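Long-range contacts in probable outer membrane protein (Pseudomonas aeruginosa, PDB 3DWO), which probably carries long-chain fatty acids or other hydrophobic compounds across the bacterial outer membrane, as a beta-barrel channel of the FadL family: residues A[170-175]-A[202-207]; A[304-309]-A[335-340]; A[358-363]-A[376-381]. One frame throughout, in Å; residues are numbered along the deposited sequence.

Contact 1: residues A[170-175]-A[202-207]. With C8E ((hydroxyethyloxy)tri(ethyloxy)octane), chain D.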
loop_
_atom_site.group_PDB
_atom_site.type_symbol
_atom_site.label_atom_id
_atom_site.label_comp_id
_atom_site.label_asym_id
_atom_site.label_seq_id
_atom_site.Cartn_x
_atom_site.Cartn_y
_atom_site.Cartn_z
ATOM N N SER A 170 8.108 -1.240 -7.450
ATOM C CA SER A 170 7.839 -2.093 -8.599
ATOM C C SER A 170 6.325 -2.223 -8.618
ATOM O O SER A 170 5.697 -2.332 -7.568
ATOM C CB SER A 170 8.477 -3.472 -8.437
ATOM O OG SER A 170 7.735 -4.258 -7.533
ATOM N N GLY A 171 5.738 -2.187 -9.804
ATOM C CA GLY A 171 4.298 -2.290 -9.904
ATOM C C GLY A 171 3.866 -3.116 -11.093
ATOM O O GLY A 171 4.532 -3.138 -12.129
ATOM N N PHE A 172 2.748 -3.814 -10.933
ATOM C CA PHE A 172 2.210 -4.637 -11.998
ATOM C C PHE A 172 0.683 -4.583 -11.996
ATOM O O PHE A 172 0.050 -4.639 -10.939
ATOM C CB PHE A 172 2.646 -6.093 -11.840
ATOM C CG PHE A 172 2.134 -6.986 -12.936
ATOM C CD1 PHE A 172 2.826 -7.094 -14.143
ATOM C CD2 PHE A 172 0.921 -7.657 -12.793
ATOM C CE1 PHE A 172 2.315 -7.855 -15.196
ATOM C CE2 PHE A 172 0.402 -8.420 -13.835
ATOM C CZ PHE A 172 1.098 -8.520 -15.039
ATOM N N VAL A 173 0.104 -4.474 -13.187
ATOM C CA VAL A 173 -1.341 -4.431 -13.345
ATOM C C VAL A 173 -1.740 -5.185 -14.607
ATOM O O VAL A 173 -1.143 -4.994 -15.671
ATOM C CB VAL A 173 -1.867 -2.966 -13.458
ATOM C CG1 VAL A 173 -3.159 -2.931 -14.267
ATOM C CG2 VAL A 173 -2.144 -2.394 -12.067
ATOM N N SER A 174 -2.728 -6.062 -14.483
ATOM C CA SER A 174 -3.224 -6.790 -15.640
ATOM C C SER A 174 -4.729 -6.571 -15.605
ATOM O O SER A 174 -5.313 -6.397 -14.536
ATOM C CB SER A 174 -2.872 -8.286 -15.578
ATOM O OG SER A 174 -3.590 -8.953 -14.562
ATOM N N GLN A 175 -5.358 -6.571 -16.771
ATOM C CA GLN A 175 -6.783 -6.316 -16.847
ATOM C C GLN A 175 -7.222 -6.739 -18.239
ATOM O O GLN A 175 -6.452 -6.634 -19.194
ATOM C CB GLN A 175 -7.012 -4.811 -16.623
ATOM C CG GLN A 175 -8.404 -4.272 -16.874
ATOM C CD GLN A 175 -8.492 -2.793 -16.525
ATOM O OE1 GLN A 175 -7.475 -2.152 -16.266
ATOM N NE2 GLN A 175 -9.701 -2.245 -16.523
ATOM N N LEU A 202 -5.534 -9.858 -22.540
ATOM C CA LEU A 202 -5.100 -9.445 -21.220
ATOM C C LEU A 202 -4.038 -8.365 -21.350
ATOM O O LEU A 202 -2.953 -8.597 -21.904
ATOM C CB LEU A 202 -4.526 -10.627 -20.444
ATOM C CG LEU A 202 -4.107 -10.294 -19.004
ATOM C CD1 LEU A 202 -5.352 -10.088 -18.153
ATOM C CD2 LEU A 202 -3.256 -11.421 -18.433
ATOM N N MET A 203 -4.372 -7.175 -20.869
ATOM C CA MET A 203 -3.453 -6.048 -20.878
ATOM C C MET A 203 -2.553 -6.245 -19.657
ATOM O O MET A 203 -3.047 -6.529 -18.571
ATOM C CB MET A 203 -4.240 -4.745 -20.747
ATOM C CG MET A 203 -3.408 -3.558 -20.336
ATOM S SD MET A 203 -2.240 -3.101 -21.607
ATOM C CE MET A 203 -3.078 -1.694 -22.323
ATOM N N ARG A 204 -1.242 -6.110 -19.838
ATOM C CA ARG A 204 -0.283 -6.288 -18.746
ATOM C C ARG A 204 0.696 -5.124 -18.680
ATOM O O ARG A 204 1.346 -4.795 -19.669
ATOM C CB ARG A 204 0.502 -7.596 -18.928
ATOM C CG ARG A 204 -0.380 -8.846 -18.909
ATOM C CD ARG A 204 0.426 -10.145 -18.988
ATOM N NE ARG A 204 1.080 -10.330 -20.281
ATOM C CZ ARG A 204 1.569 -11.492 -20.714
ATOM N NH1 ARG A 204 1.473 -12.578 -19.954
ATOM N NH2 ARG A 204 2.151 -11.572 -21.909
ATOM N N VAL A 205 0.807 -4.509 -17.508
ATOM C CA VAL A 205 1.711 -3.379 -17.328
ATOM C C VAL A 205 2.700 -3.691 -16.209
ATOM O O VAL A 205 2.305 -4.015 -15.088
ATOM C CB VAL A 205 0.928 -2.085 -16.967
ATOM C CG1 VAL A 205 1.861 -0.881 -16.995
ATOM C CG2 VAL A 205 -0.228 -1.893 -17.935
ATOM N N LYS A 206 3.987 -3.592 -16.525
ATOM C CA LYS A 206 5.048 -3.867 -15.560
ATOM C C LYS A 206 5.980 -2.664 -15.538
ATOM O O LYS A 206 6.629 -2.352 -16.536
ATOM C CB LYS A 206 5.817 -5.126 -15.971
ATOM C CG LYS A 206 7.032 -5.408 -15.115
ATOM C CD LYS A 206 6.674 -6.198 -13.875
ATOM C CE LYS A 206 6.551 -7.682 -14.201
ATOM N NZ LYS A 206 7.865 -8.268 -14.621
ATOM N N VAL A 207 6.049 -1.989 -14.397
ATOM C CA VAL A 207 6.873 -0.797 -14.272
ATOM C C VAL A 207 7.630 -0.768 -12.955
ATOM O O VAL A 207 7.245 -1.431 -11.993
ATOM C CB VAL A 207 5.999 0.471 -14.396
ATOM C CG1 VAL A 207 5.420 0.565 -15.815
ATOM C CG2 VAL A 207 4.848 0.420 -13.377
HETATM C C1 C8E D . -9.143 1.942 -5.346
HETATM C C2 C8E D . -8.239 1.358 -6.330
HETATM C C3 C8E D . -7.009 2.102 -6.569
HETATM C C4 C8E D . -6.209 1.317 -7.493
HETATM C C5 C8E D . -4.792 1.747 -7.385
HETATM C C6 C8E D . -3.915 0.720 -7.915
HETATM C C7 C8E D . -2.740 1.521 -8.211
HETATM C C8 C8E D . -1.523 0.750 -7.862
HETATM O O9 C8E D . -0.383 0.537 -8.682
HETATM C C10 C8E D . -0.546 -0.128 -9.920
HETATM C C11 C8E D . 0.818 -0.184 -10.533
HETATM O O12 C8E D . 1.004 0.903 -11.456
HETATM C C13 C8E D . 1.127 0.531 -12.863
HETATM C C14 C8E D . -0.050 0.274 -13.857
HETATM O O15 C8E D . -0.328 0.801 -15.189
HETATM C C16 C8E D . -1.124 2.003 -15.142
HETATM C C17 C8E D . -2.646 1.772 -15.196
HETATM O O18 C8E D . -3.246 0.531 -15.626
HETATM C C19 C8E D . -3.519 0.486 -17.052
HETATM C C20 C8E D . -4.950 0.209 -17.646
HETATM O O21 C8E D . -5.312 -1.136 -17.994
#

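Contact 2: residues A[304-309]-A[335-340]. With C8E ((hydroxyethyloxy)tri(ethyloxy)octane), chain I; C8E ((hydroxyethyloxy)tri(ethyloxy)octane), chain K.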
loop_
_atom_site.group_PDB
_atom_site.type_symbol
_atom_site.label_atom_id
_atom_site.label_comp_id
_atom_site.label_asym_id
_atom_site.label_seq_id
_atom_site.Cartn_x
_atom_site.Cartn_y
_atom_site.Cartn_z
ATOM N N ALA A 304 -0.390 7.524 22.308
ATOM C CA ALA A 304 -1.501 7.895 21.441
ATOM C C ALA A 304 -0.859 8.430 20.179
ATOM O O ALA A 304 0.206 9.043 20.234
ATOM C CB ALA A 304 -2.358 8.978 22.089
ATOM N N SER A 305 -1.501 8.207 19.041
ATOM C CA SER A 305 -0.935 8.678 17.790
ATOM C C SER A 305 -1.995 9.047 16.760
ATOM O O SER A 305 -3.025 8.387 16.649
ATOM C CB SER A 305 0.005 7.606 17.229
ATOM O OG SER A 305 0.448 7.951 15.933
ATOM N N ALA A 306 -1.737 10.113 16.011
ATOM C CA ALA A 306 -2.659 10.567 14.974
ATOM C C ALA A 306 -1.864 10.855 13.714
ATOM O O ALA A 306 -0.996 11.731 13.709
ATOM C CB ALA A 306 -3.386 11.826 15.422
ATOM N N THR A 307 -2.147 10.116 12.647
ATOM C CA THR A 307 -1.434 10.331 11.396
ATOM C C THR A 307 -2.365 10.802 10.288
ATOM O O THR A 307 -3.382 10.168 10.002
ATOM C CB THR A 307 -0.700 9.049 10.934
ATOM O OG1 THR A 307 0.306 8.704 11.891
ATOM C CG2 THR A 307 -0.040 9.264 9.579
ATOM N N TRP A 308 -2.006 11.928 9.681
ATOM C CA TRP A 308 -2.773 12.506 8.588
ATOM C C TRP A 308 -2.025 12.191 7.307
ATOM O O TRP A 308 -0.907 12.660 7.109
ATOM C CB TRP A 308 -2.876 14.024 8.746
ATOM C CG TRP A 308 -3.535 14.720 7.587
ATOM C CD1 TRP A 308 -4.876 14.795 7.322
ATOM C CD2 TRP A 308 -2.880 15.458 6.550
ATOM N NE1 TRP A 308 -5.094 15.540 6.187
ATOM C CE2 TRP A 308 -3.886 15.959 5.693
ATOM C CE3 TRP A 308 -1.539 15.746 6.262
ATOM C CZ2 TRP A 308 -3.593 16.737 4.563
ATOM C CZ3 TRP A 308 -1.246 16.523 5.138
ATOM C CH2 TRP A 308 -2.272 17.007 4.303
ATOM N N THR A 309 -2.629 11.393 6.438
ATOM C CA THR A 309 -1.973 11.045 5.188
ATOM C C THR A 309 -2.606 11.812 4.039
ATOM O O THR A 309 -3.825 11.782 3.860
ATOM C CB THR A 309 -2.067 9.539 4.934
ATOM O OG1 THR A 309 -1.527 8.850 6.066
ATOM C CG2 THR A 309 -1.271 9.148 3.694
ATOM N N ASN A 335 -7.858 12.561 1.632
ATOM C CA ASN A 335 -6.854 12.584 2.686
ATOM C C ASN A 335 -7.415 11.724 3.806
ATOM O O ASN A 335 -8.633 11.569 3.922
ATOM C CB ASN A 335 -6.605 14.004 3.177
ATOM C CG ASN A 335 -5.880 14.843 2.156
ATOM O OD1 ASN A 335 -5.152 14.315 1.313
ATOM N ND2 ASN A 335 -6.056 16.156 2.234
ATOM N N THR A 336 -6.544 11.187 4.649
ATOM C CA THR A 336 -7.014 10.298 5.693
ATOM C C THR A 336 -6.399 10.496 7.081
ATOM O O THR A 336 -5.371 11.158 7.236
ATOM C CB THR A 336 -6.772 8.851 5.251
ATOM O OG1 THR A 336 -7.502 7.962 6.099
ATOM C CG2 THR A 336 -5.296 8.523 5.336
ATOM N N TRP A 337 -7.049 9.910 8.084
ATOM C CA TRP A 337 -6.587 9.975 9.466
ATOM C C TRP A 337 -6.479 8.560 10.004
ATOM O O TRP A 337 -7.234 7.676 9.606
ATOM C CB TRP A 337 -7.570 10.746 10.362
ATOM C CG TRP A 337 -7.499 12.241 10.260
ATOM C CD1 TRP A 337 -8.314 13.054 9.526
ATOM C CD2 TRP A 337 -6.552 13.100 10.904
ATOM N NE1 TRP A 337 -7.933 14.367 9.670
ATOM C CE2 TRP A 337 -6.852 14.423 10.512
ATOM C CE3 TRP A 337 -5.475 12.879 11.773
ATOM C CZ2 TRP A 337 -6.115 15.522 10.958
ATOM C CZ3 TRP A 337 -4.741 13.969 12.216
ATOM C CH2 TRP A 337 -5.064 15.277 11.808
ATOM N N THR A 338 -5.535 8.350 10.909
ATOM C CA THR A 338 -5.357 7.057 11.540
ATOM C C THR A 338 -5.002 7.347 12.998
ATOM O O THR A 338 -3.979 7.962 13.298
ATOM C CB THR A 338 -4.258 6.211 10.813
ATOM O OG1 THR A 338 -3.903 5.072 11.610
ATOM C CG2 THR A 338 -3.044 7.040 10.535
ATOM N N LEU A 339 -5.887 6.935 13.901
ATOM C CA LEU A 339 -5.694 7.167 15.323
ATOM C C LEU A 339 -5.427 5.851 16.037
ATOM O O LEU A 339 -6.084 4.845 15.773
ATOM C CB LEU A 339 -6.937 7.836 15.914
ATOM C CG LEU A 339 -7.546 8.962 15.075
ATOM C CD1 LEU A 339 -8.860 9.409 15.696
ATOM C CD2 LEU A 339 -6.571 10.120 14.976
ATOM N N ALA A 340 -4.458 5.865 16.943
ATOM C CA ALA A 340 -4.102 4.667 17.683
ATOM C C ALA A 340 -3.821 4.990 19.141
ATOM O O ALA A 340 -3.391 6.091 19.481
ATOM C CB ALA A 340 -2.878 4.012 17.056
HETATM C C2 C8E I . -6.090 19.152 7.773
HETATM C C3 C8E I . -4.641 19.059 7.588
HETATM C C4 C8E I . -4.037 19.064 8.910
HETATM C C5 C8E I . -2.886 18.126 8.925
HETATM C C6 C8E I . -2.063 18.351 10.100
HETATM C C7 C8E I . -2.105 17.019 10.680
HETATM C C8 C8E I . -0.984 16.858 11.624
HETATM O O9 C8E I . -0.790 15.779 12.520
HETATM C C1 C8E K . -12.564 11.135 12.055
HETATM C C2 C8E K . -11.378 11.568 12.782
HETATM C C3 C8E K . -11.199 13.019 12.847
HETATM C C4 C8E K . -9.776 13.267 12.993
HETATM C C5 C8E K . -9.558 14.254 14.079
HETATM C C6 C8E K . -8.503 13.795 14.966
HETATM C C7 C8E K . -7.690 14.997 15.036
HETATM C C8 C8E K . -6.477 14.706 15.820
HETATM O O HOH W 1 -1.443 7.096 14.150
#

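Contact 3: residues A[358-363]-A[376-381]. With C8E ((hydroxyethyloxy)tri(ethyloxy)octane), chain F; C8E ((hydroxyethyloxy)tri(ethyloxy)octane), chain E.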
loop_
_atom_site.group_PDB
_atom_site.type_symbol
_atom_site.label_atom_id
_atom_site.label_comp_id
_atom_site.label_asym_id
_atom_site.label_seq_id
_atom_site.Cartn_x
_atom_site.Cartn_y
_atom_site.Cartn_z
ATOM N N ALA A 358 -6.378 0.627 16.891
ATOM C CA ALA A 358 -6.270 1.799 16.038
ATOM C C ALA A 358 -7.427 1.892 15.056
ATOM O O ALA A 358 -8.066 0.897 14.725
ATOM C CB ALA A 358 -4.931 1.769 15.282
ATOM N N TYR A 359 -7.707 3.110 14.617
ATOM C CA TYR A 359 -8.757 3.349 13.645
ATOM C C TYR A 359 -8.044 3.923 12.435
ATOM O O TYR A 359 -7.330 4.916 12.544
ATOM C CB TYR A 359 -9.786 4.337 14.186
ATOM C CG TYR A 359 -10.670 4.918 13.112
ATOM C CD1 TYR A 359 -10.543 6.253 12.730
ATOM C CD2 TYR A 359 -11.600 4.128 12.443
ATOM C CE1 TYR A 359 -11.316 6.788 11.707
ATOM C CE2 TYR A 359 -12.383 4.655 11.413
ATOM C CZ TYR A 359 -12.231 5.985 11.051
ATOM O OH TYR A 359 -12.979 6.513 10.022
ATOM N N ASP A 360 -8.237 3.292 11.284
ATOM C CA ASP A 360 -7.565 3.712 10.066
ATOM C C ASP A 360 -8.538 3.927 8.908
ATOM O O ASP A 360 -9.152 2.979 8.425
ATOM C CB ASP A 360 -6.522 2.650 9.712
ATOM C CG ASP A 360 -5.560 3.103 8.643
ATOM O OD1 ASP A 360 -5.099 4.262 8.695
ATOM O OD2 ASP A 360 -5.250 2.282 7.758
ATOM N N GLN A 361 -8.670 5.177 8.464
ATOM C CA GLN A 361 -9.580 5.509 7.368
ATOM C C GLN A 361 -9.030 5.127 6.007
ATOM O O GLN A 361 -7.850 5.320 5.731
ATOM C CB GLN A 361 -9.868 7.008 7.318
ATOM C CG GLN A 361 -10.590 7.591 8.492
ATOM C CD GLN A 361 -10.915 9.047 8.253
ATOM O OE1 GLN A 361 -10.078 9.805 7.764
ATOM N NE2 GLN A 361 -12.133 9.450 8.597
ATOM N N THR A 362 -9.903 4.610 5.149
ATOM C CA THR A 362 -9.497 4.247 3.803
ATOM C C THR A 362 -9.561 5.506 2.951
ATOM O O THR A 362 -10.444 6.342 3.141
ATOM C CB THR A 362 -10.446 3.210 3.190
ATOM O OG1 THR A 362 -10.012 2.904 1.860
ATOM C CG2 THR A 362 -11.879 3.756 3.140
ATOM N N PRO A 363 -8.609 5.675 2.019
ATOM C CA PRO A 363 -8.595 6.854 1.146
ATOM C C PRO A 363 -9.488 6.646 -0.079
ATOM O O PRO A 363 -9.731 7.575 -0.853
ATOM C CB PRO A 363 -7.122 6.987 0.775
ATOM C CG PRO A 363 -6.693 5.558 0.689
ATOM C CD PRO A 363 -7.330 4.943 1.924
ATOM N N GLY A 376 -11.721 -0.542 2.991
ATOM C CA GLY A 376 -12.602 0.366 3.696
ATOM C C GLY A 376 -11.936 0.695 5.012
ATOM O O GLY A 376 -10.812 0.240 5.269
ATOM N N ASP A 377 -12.603 1.487 5.842
ATOM C CA ASP A 377 -12.038 1.850 7.133
ATOM C C ASP A 377 -11.678 0.570 7.885
ATOM O O ASP A 377 -12.378 -0.433 7.765
ATOM C CB ASP A 377 -13.048 2.673 7.936
ATOM C CG ASP A 377 -13.348 4.015 7.294
ATOM O OD1 ASP A 377 -12.541 4.464 6.452
ATOM O OD2 ASP A 377 -14.379 4.629 7.642
ATOM N N ARG A 378 -10.581 0.594 8.640
ATOM C CA ARG A 378 -10.171 -0.589 9.392
ATOM C C ARG A 378 -10.034 -0.315 10.880
ATOM O O ARG A 378 -9.756 0.809 11.302
ATOM C CB ARG A 378 -8.807 -1.126 8.931
ATOM C CG ARG A 378 -8.590 -1.313 7.443
ATOM C CD ARG A 378 -8.129 -0.028 6.785
ATOM N NE ARG A 378 -7.601 -0.276 5.448
ATOM C CZ ARG A 378 -6.421 -0.837 5.206
ATOM N NH1 ARG A 378 -5.640 -1.205 6.212
ATOM N NH2 ARG A 378 -6.021 -1.040 3.958
ATOM N N TYR A 379 -10.241 -1.361 11.671
ATOM C CA TYR A 379 -10.056 -1.285 13.109
ATOM C C TYR A 379 -8.898 -2.249 13.344
ATOM O O TYR A 379 -8.929 -3.384 12.869
ATOM C CB TYR A 379 -11.285 -1.779 13.875
ATOM C CG TYR A 379 -12.284 -0.707 14.242
ATOM C CD1 TYR A 379 -11.866 0.558 14.652
ATOM C CD2 TYR A 379 -13.651 -0.974 14.223
ATOM C CE1 TYR A 379 -12.785 1.531 15.033
ATOM C CE2 TYR A 379 -14.580 -0.013 14.604
ATOM C CZ TYR A 379 -14.142 1.236 15.005
ATOM O OH TYR A 379 -15.066 2.187 15.371
ATOM N N PHE A 380 -7.869 -1.796 14.047
ATOM C CA PHE A 380 -6.720 -2.645 14.330
ATOM C C PHE A 380 -6.712 -3.042 15.804
ATOM O O PHE A 380 -6.898 -2.194 16.683
ATOM C CB PHE A 380 -5.306 -2.015 14.150
ATOM C CG PHE A 380 -4.875 -1.835 12.790
ATOM C CD1 PHE A 380 -3.605 -2.253 12.400
ATOM C CD2 PHE A 380 -5.660 -1.140 11.874
ATOM C CE1 PHE A 380 -3.124 -1.983 11.117
ATOM C CE2 PHE A 380 -5.187 -0.866 10.588
ATOM C CZ PHE A 380 -3.915 -1.289 10.210
ATOM N N ALA A 381 -6.515 -4.330 16.064
ATOM C CA ALA A 381 -6.451 -4.854 17.427
ATOM C C ALA A 381 -5.142 -5.631 17.546
ATOM O O ALA A 381 -4.941 -6.618 16.838
ATOM C CB ALA A 381 -7.643 -5.774 17.700
HETATM C C2 C8E F . -14.547 -5.415 15.465
HETATM C C3 C8E F . -15.810 -4.798 15.056
HETATM C C4 C8E F . -15.990 -5.078 13.636
HETATM C C5 C8E F . -16.334 -3.806 12.925
HETATM C C6 C8E F . -15.896 -3.829 11.529
HETATM C C7 C8E F . -14.713 -2.974 11.597
HETATM C C8 C8E F . -14.685 -2.016 10.463
HETATM O O9 C8E F . -14.332 -0.637 10.530
HETATM C C10 C8E F . -15.102 0.224 11.349
HETATM C C11 C8E F . -14.483 1.588 11.230
HETATM C C1 C8E E . 4.288 -7.973 -1.800
HETATM C C2 C8E E . 2.964 -7.493 -1.429
HETATM C C3 C8E E . 2.970 -6.321 -0.559
HETATM C C4 C8E E . 2.801 -6.788 0.806
HETATM C C5 C8E E . 1.811 -5.926 1.484
HETATM C C6 C8E E . 1.948 -6.056 2.918
HETATM C C7 C8E E . 0.755 -5.357 3.347
HETATM C C8 C8E E . 0.132 -6.140 4.422
HETATM O O9 C8E E . -0.770 -5.677 5.404
HETATM C C10 C8E E . -0.373 -4.659 6.299
HETATM C C11 C8E E . -1.573 -4.434 7.165
HETATM O O12 C8E E . -2.727 -4.094 6.371
HETATM C C13 C8E E . -4.006 -4.192 7.059
HETATM C C14 C8E E . -5.378 -4.548 6.405
HETATM O O15 C8E E . -5.767 -5.641 5.525
HETATM C C16 C8E E . -5.591 -5.277 4.140
HETATM C C17 C8E E . -6.821 -4.625 3.489
HETATM O O18 C8E E . -7.652 -5.301 2.525
HETATM C C19 C8E E . -7.198 -5.090 1.158
HETATM C C20 C8E E . -8.018 -4.287 0.084
HETATM O O21 C8E E . -7.587 -2.966 -0.258
#

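Contact 1: residues A[170-175]-A[202-207]
Residues 170-175 and 202-207 run antiparallel with their axes 4.6 Å apart and their directions 172° from each other, as neighbouring strands in the wall of a FadL-type beta barrel. Gly171 with Val207, Val173 with Val205 and Gln175 with Met203 are hydrogen-bonded pairs, each tied by two backbone bonds. Val205 N reaches Val173 O at 2.7 Å, nearly along the C=O axis. The side chains of Val173, Gln175, Met203, Val205 and Val207 share one face, probably the barrel interior since Arg372 reaches Gln175 there, and a C8E detergent molecule lies on it. Gly171 suits this face because the bare backbone lets the ether chain pass close over it. Beside it the valines supply methyl groups: Val173 CG2, anti to its own carbonyl carbon, touches C10 of the detergent at 3.5 Å, while Val205 CG1 approaches ether oxygen O15 to 3.3 Å. On the other face Phe172 has CG anti to the backbone N (chi1 -179°), so the ring leans over the adjacent strand. Its CD1 meets Lys206 CE at 3.8 Å, and its CZ lies 4.0 Å from Arg204 CB. Phe172 thus packs on the aliphatic parts of two cationic side chains: the folded Lys206 chain crosses it obliquely, while Arg204 runs alongside and on to Asn245 of strand 226-248. Ser174 is small enough to turn OG back between its backbone N and carbonyl carbon, where it bonds to Asp138 N. Buried Gln175 is gripped at both ends of its amide: NE2 bonds to Asp134 O, and Gln175 OE1, which also bonds to Arg372, accepts a hydrogen bond from the detergent's terminal O21 at 2.9 Å.

Contact 2: residues A[304-309]-A[335-340]
Two tryptophans meet where the antiparallel strands carry Trp308 opposite Trp337, a non-hydrogen-bonded pair. Trp308 CB sits over the face of the six-membered ring of Trp337, 3.9 Å from its centroid, in a CH-pi contact. The indoles themselves cross obliquely, planes 57° apart. Detergent tails complete the packing: C4 of one C8E covers the opposite face of Trp337, and C5 of another lies 3.6 Å from Trp308 CD2, over that ring's face. Such broad, largely hydrophobic aromatic rings suit a barrel surface that probably faces lipid. Beside them Ala306 is small enough for its CB to take Leu339 CD2 at 3.6 Å.

The other face is more polar. Thr309 CB and Thr336 CG2 are pressed together at 3.4 Å, with Thr336 OG1 turned to Gln361 O. A water donates hydrogen bonds to Ser305 OG at 2.7 Å and to Thr338 O at 2.8 Å; Ser305 OG is also hydrogen-bonded to Asp291. Six backbone bonds in three hydrogen-bonded pairs hold this register. Strand 300-309 is flanked on its other edge by strand 287-295, and strand 336-346 by strand 351-360, while Ala18 touches Ala340 on the threonine-bearing face.

Contact 3: residues A[358-363]-A[376-381]
Strands 351-360 and 378-388 form a beta hairpin of the FadL-type barrel, and this contact lies where they open into their connecting loop. The last paired residues are regular: Asp360 and Arg378 are joined by two backbone bonds, Arg378 N to Asp360 O at 2.8 Å and Asp360 N to Arg378 O. Phe380 N likewise bonds to Ala358 O.

Beyond the strands, Asp377 takes over from the backbone. Its CG is anti to the carbonyl carbon, which swings the carboxylate across to the other segment. There Asp377 OD1 receives Thr362 N at 2.9 Å on its anti lone pair, with an N-H...O angle of 164°. Asp377 OD2 takes a weak bond from Tyr359 OH at 3.3 Å, the ring and carboxylate lying side by side with planes 76° apart. An aspartate suits this place because its two oxygens serve a main-chain donor and a hydroxyl at once. Tyr359 and Tyr379 share the same sheet face and cross obliquely, Tyr359 CD2 reaching Tyr379 CE1 at 3.9 Å. A C8E molecule lies over the face of Tyr379, its C10 3.3 Å from Tyr379 CE2, and its C11 touches the edge of Tyr359.

On the other face Ala358 leaves room for Phe380, whose CE2 packs on Asp360 CB at 3.9 Å. The bend of Arg378 at chi2 (85°) brings its CD beside Asp360, and a second C8E covers one face of its guanidinium. Asp360 OD2 and Arg378 NH1 make only a long salt bridge, 3.8 Å, with the oxygen well out of the guanidinium plane, so the attraction is of charges alone. The stronger partner of Arg378 is Asp375, and Asp360 OD2 has a weak bond from the amino terminus, Ala1 N. With the cations of Arg378 and the amino terminus both near, buried Asp360 would probably stay ionised.

How the contacts relate
All three contacts pair antiparallel strands of the same barrel wall, and they follow one another along the chain. Contacts 2 and 3 are adjacent, with centres 10 Å apart: four strands lie side by side in the wall, in the order 300-309, 336-346, 351-360, 378-388. Leu339 O and Tyr359 N, 2.6 Å apart, are probably hydrogen-bonded across the seam. Contact 1 lies on the opposite side of the chain's centre, its centre 31 Å from that of contact 2 and 28 Å from that of contact 3. Detergent at the tryptophans of contact 2 probably marks the lipid-facing surface, whereas detergent on the probably interior face of contact 1 is consistent with a hydrophobic passage.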